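Local atomic coordinates of protein synthesis inhibitor, putative (Thermotoga maritima, PDB entry 2B33), a protein that can bind calcium and, as a member of the RutC (YjgF-like) family, probably has deaminase activity. Residues Gly57-Glu60 and Glu61-Glu64; Thr63-Val66 and Leu67-Leu70; Asn69-Ala72 and Ile73-Gly77; Asn101-Tyr104 and Ser105-Gly109. All coordinates share one frame; numbering follows the deposited sequence.

Contact 1 (Gly57-Glu60 and Glu61-Glu64). With EDO (1,2-ethanediol), chain D.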
# COMPACT_ATOMS: atom_id res chain seq x y z
N GLY A 57 -11.65 -10.90 21.80
CA GLY A 57 -12.57 -10.01 22.52
C GLY A 57 -13.20 -9.01 21.57
O GLY A 57 -13.55 -9.37 20.45
N THR A 58 -13.34 -7.75 21.98
CA THR A 58 -13.97 -6.74 21.12
C THR A 58 -13.00 -6.22 20.06
O THR A 58 -11.79 -6.40 20.16
CB THR A 58 -14.52 -5.53 21.90
OG1 THR A 58 -13.45 -4.76 22.46
CG2 THR A 58 -15.48 -5.98 22.99
N ILE A 59 -13.54 -5.56 19.04
CA ILE A 59 -12.72 -4.98 17.98
C ILE A 59 -11.89 -3.79 18.49
O ILE A 59 -10.84 -3.49 17.93
CB ILE A 59 -13.57 -4.62 16.71
CG1 ILE A 59 -12.68 -4.42 15.48
CG2 ILE A 59 -14.48 -3.41 16.95
CD1 ILE A 59 -11.91 -5.66 15.03
N GLU A 60 -12.36 -3.13 19.55
CA GLU A 60 -11.60 -2.05 20.18
C GLU A 60 -10.33 -2.61 20.84
O GLU A 60 -9.25 -2.04 20.70
CB GLU A 60 -12.46 -1.29 21.20
CG GLU A 60 -13.63 -0.47 20.61
CD GLU A 60 -14.96 -1.22 20.49
OE1 GLU A 60 -14.99 -2.47 20.31
OE2 GLU A 60 -16.01 -0.54 20.57
N GLU A 61 -10.47 -3.74 21.53
CA GLU A 61 -9.36 -4.44 22.16
C GLU A 61 -8.34 -4.96 21.14
O GLU A 61 -7.14 -4.94 21.40
CB GLU A 61 -9.89 -5.59 23.03
CG GLU A 61 -10.67 -5.10 24.25
CD GLU A 61 -11.31 -6.21 25.07
OE1 GLU A 61 -11.36 -7.36 24.60
OE2 GLU A 61 -11.77 -5.91 26.20
N LYS A 62 -8.83 -5.42 19.99
CA LYS A 62 -7.95 -5.89 18.92
C LYS A 62 -7.21 -4.73 18.25
O LYS A 62 -6.02 -4.83 17.97
CB LYS A 62 -8.73 -6.73 17.90
CG LYS A 62 -9.23 -8.05 18.49
CD LYS A 62 -10.19 -8.76 17.58
CE LYS A 62 -10.84 -9.93 18.30
NZ LYS A 62 -11.95 -10.53 17.54
N THR A 63 -7.91 -3.61 18.02
CA THR A 63 -7.31 -2.40 17.45
C THR A 63 -6.28 -1.79 18.40
O THR A 63 -5.26 -1.24 17.95
CB THR A 63 -8.39 -1.33 17.16
OG1 THR A 63 -9.41 -1.89 16.34
CG2 THR A 63 -7.80 -0.11 16.45
N GLU A 64 -6.55 -1.87 19.69
CA GLU A 64 -5.63 -1.38 20.71
C GLU A 64 -4.30 -2.11 20.64
O GLU A 64 -3.24 -1.49 20.74
CB GLU A 64 -6.24 -1.58 22.10
CG GLU A 64 -5.39 -1.03 23.25
CD GLU A 64 -5.98 -1.31 24.62
OE1 GLU A 64 -6.75 -2.29 24.77
OE2 GLU A 64 -5.66 -0.56 25.55
C1 EDO D . -6.77 2.87 24.91
O1 EDO D . -5.62 2.04 24.75
C2 EDO D . -7.47 3.03 23.55
O2 EDO D . -8.89 2.89 23.70
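Thr58 and Glu61 form a capping box at the N terminus of helix 59-76, each side chain turned onto the other's backbone N-H. Thr58 holds the N-cap position. Its OG1 sits in the crowded position between the backbone N and the carbonyl carbon (chi1 68°), which turns the hydroxyl back over the first turn, where it accepts from Glu61 N at 3.3 Å in a nearly straight bond. The return half is weaker: Glu61, extended beyond CG, passes obliquely across the threonine until its OE1 lies 3.3 Å from Thr58 N. A short hydroxyl suits the N-cap because it can take a first-turn amide that has no helical carbonyl one turn earlier to bond to, while a glutamate three residues on has the length to reach back and a negative charge likely to be welcome near the positive end of the helix dipole. Lys62 runs back alongside the first turn, extended, toward Gly57, its CG 3.5 Å from Thr58 O and its CE 3.5 Å from Gly57 O; its amine goes on to a salt bridge with Glu128. Ile59, apolar and buried, turns to Tyr96 and to Arg99 on helix 97-108. At the far end of the turn, Glu64 OE2 accepts from an ethanediol hydroxyl, EDO O1, at 2.7 Å. Thr63 is buried, and its hydroxyl is satisfied within the helix: OG1 stands beside its own backbone N (chi1 -55°) and donates to Ile59 O at 2.7 Å, while Thr63 N reaches the same oxygen at 2.9 Å from the opposite face of the carbonyl plane.

Contact 2 (Thr63-Val66 and Leu67-Leu70). With EDO (1,2-ethanediol), chain D.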
# COMPACT_ATOMS: atom_id res chain seq x y z
N THR A 63 -7.91 -3.61 18.02
CA THR A 63 -7.31 -2.40 17.45
C THR A 63 -6.28 -1.79 18.40
O THR A 63 -5.26 -1.24 17.95
CB THR A 63 -8.39 -1.33 17.16
OG1 THR A 63 -9.41 -1.89 16.34
CG2 THR A 63 -7.80 -0.11 16.45
N GLU A 64 -6.55 -1.87 19.69
CA GLU A 64 -5.63 -1.38 20.71
C GLU A 64 -4.30 -2.11 20.64
O GLU A 64 -3.24 -1.49 20.74
CB GLU A 64 -6.24 -1.58 22.10
CG GLU A 64 -5.39 -1.03 23.25
CD GLU A 64 -5.98 -1.31 24.62
OE1 GLU A 64 -6.75 -2.29 24.77
OE2 GLU A 64 -5.66 -0.56 25.55
N ARG A 65 -4.37 -3.43 20.51
CA ARG A 65 -3.19 -4.30 20.42
C ARG A 65 -2.39 -4.00 19.16
O ARG A 65 -1.18 -3.85 19.22
CB ARG A 65 -3.64 -5.77 20.45
CG ARG A 65 -2.54 -6.81 20.54
CD ARG A 65 -1.76 -6.73 21.85
NE ARG A 65 -0.66 -5.76 21.81
CZ ARG A 65 0.09 -5.40 22.86
NH1 ARG A 65 -0.13 -5.90 24.07
NH2 ARG A 65 1.07 -4.52 22.69
N VAL A 66 -3.09 -3.91 18.02
CA VAL A 66 -2.46 -3.57 16.74
C VAL A 66 -1.71 -2.22 16.82
O VAL A 66 -0.56 -2.12 16.39
CB VAL A 66 -3.49 -3.49 15.58
CG1 VAL A 66 -2.87 -2.91 14.32
CG2 VAL A 66 -4.08 -4.86 15.26
N LEU A 67 -2.38 -1.20 17.35
CA LEU A 67 -1.78 0.12 17.48
C LEU A 67 -0.67 0.17 18.53
O LEU A 67 0.26 0.96 18.40
CB LEU A 67 -2.85 1.18 17.76
CG LEU A 67 -3.84 1.40 16.60
CD1 LEU A 67 -5.01 2.23 17.06
CD2 LEU A 67 -3.17 2.05 15.40
N GLU A 68 -0.78 -0.66 19.57
CA GLU A 68 0.29 -0.78 20.57
C GLU A 68 1.52 -1.44 19.96
O GLU A 68 2.65 -1.04 20.26
CB GLU A 68 -0.16 -1.55 21.82
CG GLU A 68 -0.95 -0.71 22.83
CD GLU A 68 -0.14 0.45 23.45
OE1 GLU A 68 1.07 0.27 23.75
OE2 GLU A 68 -0.71 1.53 23.66
N ASN A 69 1.30 -2.44 19.11
CA ASN A 69 2.40 -3.09 18.40
C ASN A 69 3.07 -2.10 17.45
O ASN A 69 4.30 -2.02 17.41
CB ASN A 69 1.89 -4.32 17.62
CG ASN A 69 1.45 -5.45 18.53
OD1 ASN A 69 1.80 -5.49 19.70
ND2 ASN A 69 0.71 -6.41 17.98
N LEU A 70 2.26 -1.36 16.69
CA LEU A 70 2.77 -0.32 15.78
C LEU A 70 3.59 0.73 16.52
O LEU A 70 4.68 1.10 16.08
CB LEU A 70 1.60 0.38 15.05
CG LEU A 70 1.93 1.60 14.16
CD1 LEU A 70 2.91 1.23 13.07
CD2 LEU A 70 0.66 2.19 13.55
C1 EDO D . -6.77 2.87 24.91
O1 EDO D . -5.62 2.04 24.75
C2 EDO D . -7.47 3.03 23.55
O2 EDO D . -8.89 2.89 23.70
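Arg65 bends its guanidinium over the next turn of the helix to lie beside the carboxamide of Asn69, their planes 18° apart, the amide oxygen lying off the guanidinium plane. CG is anti to the backbone N (chi1 -173°), and kinks at chi2 and chi3 carry the chain forward along the helix, bringing NE and NH2 to Asn69 OD1, at 3.3 Å and 3.2 Å. Both bonds are bent and weak. NH2 also rests 3.3 Å from CB of Glu68. The amide of Asn69 serves two sides, for its ND2 donates to Ile47 O, which fastens the helix to the nearby loop. On another face Thr63 and Leu67 lie side by side, CG2 against CD1 at 3.7 Å; Leu67 and Val66 supply the branched bulk that fills the space against Ile131 of strand 129-136. Glu68 curls away, and its OE2 is taken up by the hydroxyl of Tyr107. Replacing Arg65 with an alanine would probably leave Asn69 OD1 without these two weak donors and its amide freer to turn. Since NH1 also makes a long, weak ion pair with Asp48, a calcium ligand, the arginine's charge may partly offset the negative charge of Asp48 and Glu50 in this calcium-free chain.

Contact 3 (Asn69-Ala72 and Ile73-Gly77)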
# COMPACT_ATOMS: atom_id res chain seq x y z
N ASN A 69 1.30 -2.44 19.11
CA ASN A 69 2.40 -3.09 18.40
C ASN A 69 3.07 -2.10 17.45
O ASN A 69 4.30 -2.02 17.41
CB ASN A 69 1.89 -4.32 17.62
CG ASN A 69 1.45 -5.45 18.53
OD1 ASN A 69 1.80 -5.49 19.70
ND2 ASN A 69 0.71 -6.41 17.98
N LEU A 70 2.26 -1.36 16.69
CA LEU A 70 2.77 -0.32 15.78
C LEU A 70 3.59 0.73 16.52
O LEU A 70 4.68 1.10 16.08
CB LEU A 70 1.60 0.38 15.05
CG LEU A 70 1.93 1.60 14.16
CD1 LEU A 70 2.91 1.23 13.07
CD2 LEU A 70 0.66 2.19 13.55
N LYS A 71 3.06 1.21 17.64
CA LYS A 71 3.71 2.22 18.49
C LYS A 71 5.06 1.76 19.05
O LYS A 71 6.02 2.53 19.10
CB LYS A 71 2.78 2.62 19.63
CG LYS A 71 3.28 3.76 20.51
CD LYS A 71 2.24 4.12 21.55
CE LYS A 71 2.73 5.26 22.42
NZ LYS A 71 1.73 5.63 23.45
N ALA A 72 5.11 0.51 19.51
CA ALA A 72 6.33 -0.09 20.03
C ALA A 72 7.42 -0.16 18.97
O ALA A 72 8.58 0.10 19.26
CB ALA A 72 6.04 -1.48 20.56
N ILE A 73 7.04 -0.50 17.73
CA ILE A 73 7.99 -0.60 16.61
C ILE A 73 8.55 0.77 16.25
O ILE A 73 9.75 0.92 16.08
CB ILE A 73 7.35 -1.28 15.38
CG1 ILE A 73 7.03 -2.74 15.71
CG2 ILE A 73 8.30 -1.26 14.17
CD1 ILE A 73 6.05 -3.41 14.78
N LEU A 74 7.66 1.76 16.12
CA LEU A 74 8.08 3.14 15.86
C LEU A 74 9.09 3.57 16.91
O LEU A 74 10.20 3.97 16.57
CB LEU A 74 6.88 4.08 15.90
CG LEU A 74 5.88 3.95 14.73
CD1 LEU A 74 4.51 4.49 15.11
CD2 LEU A 74 6.42 4.64 13.48
N GLU A 75 8.72 3.44 18.18
CA GLU A 75 9.57 3.85 19.31
C GLU A 75 10.89 3.07 19.47
O GLU A 75 11.85 3.60 20.00
CB GLU A 75 8.77 3.84 20.62
CG GLU A 75 7.68 4.92 20.65
CD GLU A 75 6.80 4.87 21.89
OE1 GLU A 75 6.82 3.86 22.63
OE2 GLU A 75 6.06 5.85 22.12
N ALA A 76 10.92 1.82 19.00
CA ALA A 76 12.13 1.00 19.04
C ALA A 76 13.19 1.49 18.04
O ALA A 76 14.38 1.25 18.24
CB ALA A 76 11.79 -0.44 18.78
N GLY A 77 12.75 2.13 16.95
CA GLY A 77 13.64 2.68 15.93
C GLY A 77 13.90 4.18 16.03
O GLY A 77 14.53 4.76 15.14
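Asn69 starts the last two turns of helix 59-76, its carbonyl O accepting from Ile73 N at 3.1 Å while CG1 of the same isoleucine lies 3.3 Å from that oxygen. Ile73 carries its bulk on toward Val41 and Val17, a suitable place for a branched apolar residue. Next comes Leu70, which meets Leu74 obliquely, CG against CD1 at 4.0 Å; both are buried and face strand 129-136, Leu70 on Ala133 and Leu74 on Ala135, where small alanines leave room for them. Lys71 follows with all four side-chain torsions near 180°, and Glu75 crosses it obliquely. The carboxylate touches the aliphatic part of the lysine, OE2 lying 3.4 Å from CE, whereas NZ remains 4.5 Å from OE2, too far for a salt bridge. A serine in place of Lys71 would probably leave the Glu75 carboxylate without its nearby countercharge and freer to move. Ala72 adds its carbonyl, which receives Ala76 N at 2.9 Å, and then the helix gives way at Gly77. The opposite charges of Lys71 and Glu75, one turn apart at the partly exposed surface, therefore probably attract only loosely, and the firmer hold here comes from backbone bonds and leucine packing.

Contact 4 (Asn101-Tyr104 and Ser105-Gly109). With EDO (1,2-ethanediol), chain D.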
# COMPACT_ATOMS: atom_id res chain seq x y z
N ASN A 101 -12.05 3.48 14.27
CA ASN A 101 -11.73 4.91 14.27
C ASN A 101 -11.69 5.51 15.67
O ASN A 101 -10.88 6.39 15.95
CB ASN A 101 -12.73 5.72 13.43
CG ASN A 101 -12.55 5.52 11.93
OD1 ASN A 101 -11.79 4.67 11.48
ND2 ASN A 101 -13.26 6.32 11.15
N GLU A 102 -12.59 5.03 16.54
CA GLU A 102 -12.70 5.48 17.93
C GLU A 102 -11.38 5.24 18.67
O GLU A 102 -10.85 6.13 19.31
CB GLU A 102 -13.87 4.74 18.59
CG GLU A 102 -14.27 5.17 19.99
CD GLU A 102 -15.54 4.46 20.48
OE1 GLU A 102 -15.98 3.47 19.84
OE2 GLU A 102 -16.10 4.89 21.50
N VAL A 103 -10.86 4.02 18.56
CA VAL A 103 -9.58 3.65 19.18
C VAL A 103 -8.40 4.32 18.45
O VAL A 103 -7.46 4.79 19.08
CB VAL A 103 -9.37 2.10 19.22
CG1 VAL A 103 -8.04 1.75 19.87
CG2 VAL A 103 -10.53 1.41 19.96
N TYR A 104 -8.47 4.35 17.12
CA TYR A 104 -7.45 4.96 16.26
C TYR A 104 -7.22 6.43 16.62
O TYR A 104 -6.08 6.87 16.70
CB TYR A 104 -7.90 4.83 14.80
CG TYR A 104 -6.91 5.25 13.74
CD1 TYR A 104 -6.77 6.57 13.38
CD2 TYR A 104 -6.15 4.30 13.07
CE1 TYR A 104 -5.88 6.96 12.40
CE2 TYR A 104 -5.26 4.68 12.08
CZ TYR A 104 -5.13 6.02 11.75
OH TYR A 104 -4.24 6.42 10.78
N SER A 105 -8.31 7.17 16.85
CA SER A 105 -8.27 8.59 17.24
C SER A 105 -7.48 8.86 18.52
O SER A 105 -6.94 9.95 18.69
CB SER A 105 -9.68 9.13 17.48
OG SER A 105 -10.47 9.07 16.32
N ARG A 106 -7.45 7.88 19.43
CA ARG A 106 -6.70 8.01 20.68
C ARG A 106 -5.18 7.94 20.47
O ARG A 106 -4.43 8.34 21.35
CB ARG A 106 -7.17 6.96 21.70
CG ARG A 106 -8.58 7.27 22.21
CD ARG A 106 -9.37 6.05 22.63
NE ARG A 106 -10.75 6.44 22.97
CZ ARG A 106 -11.80 5.62 23.07
NH1 ARG A 106 -11.71 4.30 22.84
NH2 ARG A 106 -12.99 6.13 23.39
N TYR A 107 -4.75 7.45 19.30
CA TYR A 107 -3.33 7.40 18.91
C TYR A 107 -2.97 8.52 17.91
O TYR A 107 -1.94 9.17 18.08
CB TYR A 107 -2.98 6.00 18.34
CG TYR A 107 -3.00 4.91 19.40
CD1 TYR A 107 -4.20 4.41 19.88
CD2 TYR A 107 -1.82 4.40 19.93
CE1 TYR A 107 -4.23 3.42 20.86
CE2 TYR A 107 -1.84 3.41 20.92
CZ TYR A 107 -3.05 2.93 21.38
OH TYR A 107 -3.10 1.95 22.35
N PHE A 108 -3.82 8.74 16.90
CA PHE A 108 -3.59 9.74 15.82
C PHE A 108 -4.64 10.88 15.68
O PHE A 108 -4.77 11.47 14.60
CB PHE A 108 -3.52 9.04 14.47
CG PHE A 108 -2.53 7.93 14.39
CD1 PHE A 108 -1.19 8.20 14.17
CD2 PHE A 108 -2.94 6.60 14.48
CE1 PHE A 108 -0.26 7.17 14.07
CE2 PHE A 108 -2.02 5.57 14.38
CZ PHE A 108 -0.67 5.86 14.18
N GLY A 109 -5.37 11.21 16.74
CA GLY A 109 -6.36 12.29 16.69
C GLY A 109 -5.73 13.67 16.50
O GLY A 109 -6.28 14.52 15.80
C1 EDO D . -6.77 2.87 24.91
O1 EDO D . -5.62 2.04 24.75
C2 EDO D . -7.47 3.03 23.55
O2 EDO D . -8.89 2.89 23.70
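The Tyr104 ring carries Phe108 on one face: CD2 stands 3.5 Å above the tyrosine plane, displaced toward the rim, and Ser105 N lies near the plane at the ring's edge. The two rings meet obliquely, their centroids 4.8 Å apart and their planes at 38°. A first torsion near 180° (chi1 -172°) sends the Tyr104 ring forward along the helix, and Phe108, one turn on, is placed to settle against it. Tyr107 behaves differently, presenting its edge to Val103 O, which lies in the ring plane, 3.4 Å from CD1. The third flat group, the Arg106 guanidinium, has Glu102 O over one face. Arg106 runs alongside Glu102, and NH2 makes only a long salt bridge to OE2, 3.8 Å away; NH1 donates to O2 of an ethanediol that probably came from the crystallisation liquor. Such a long flexible chain suits an exposed position. Ser105, small enough to fold back on its own helix, doubles up on Asn101 O: OG donates at 2.7 Å and N at 2.8 Å, from opposite faces of the carbonyl plane. Near the end the helix tightens. Arg106 N turns to Val103 O, three residues back, while Tyr104 O receives both Tyr107 N and Phe108 N. The helix belongs to the beta-alpha-beta unit of strands 84-91 and 114-119. Tyr104 packs on Val87 and makes a cation-pi contact with Arg115, as well as touching Pro28 of the second subunit, while Val103, Tyr107 and Phe108 face helix 59-76.

From the N terminus, contacts 1, 2 and 3 follow one another with short overlaps, from the loop at Gly57 along helix 59-76. Each closes only a local turn; contact 1 hands over to contact 2 at Thr63-Glu64, and contact 2 to contact 3 at Asn69-Leu70, so none nests inside or crosses another. Contact 4 comes later, on helix 97-108, after strand 84-91. It touches all three: Val103 CG2 meets Glu60 CB of contact 1, Tyr107 CD1 packs on Leu67 CD1 of contact 2, and Phe108 CZ packs on Leu70 CD2 of contact 3. One ethanediol bridges Glu64 and Arg106. Together they join the two helices to each other and to the mixed sheet.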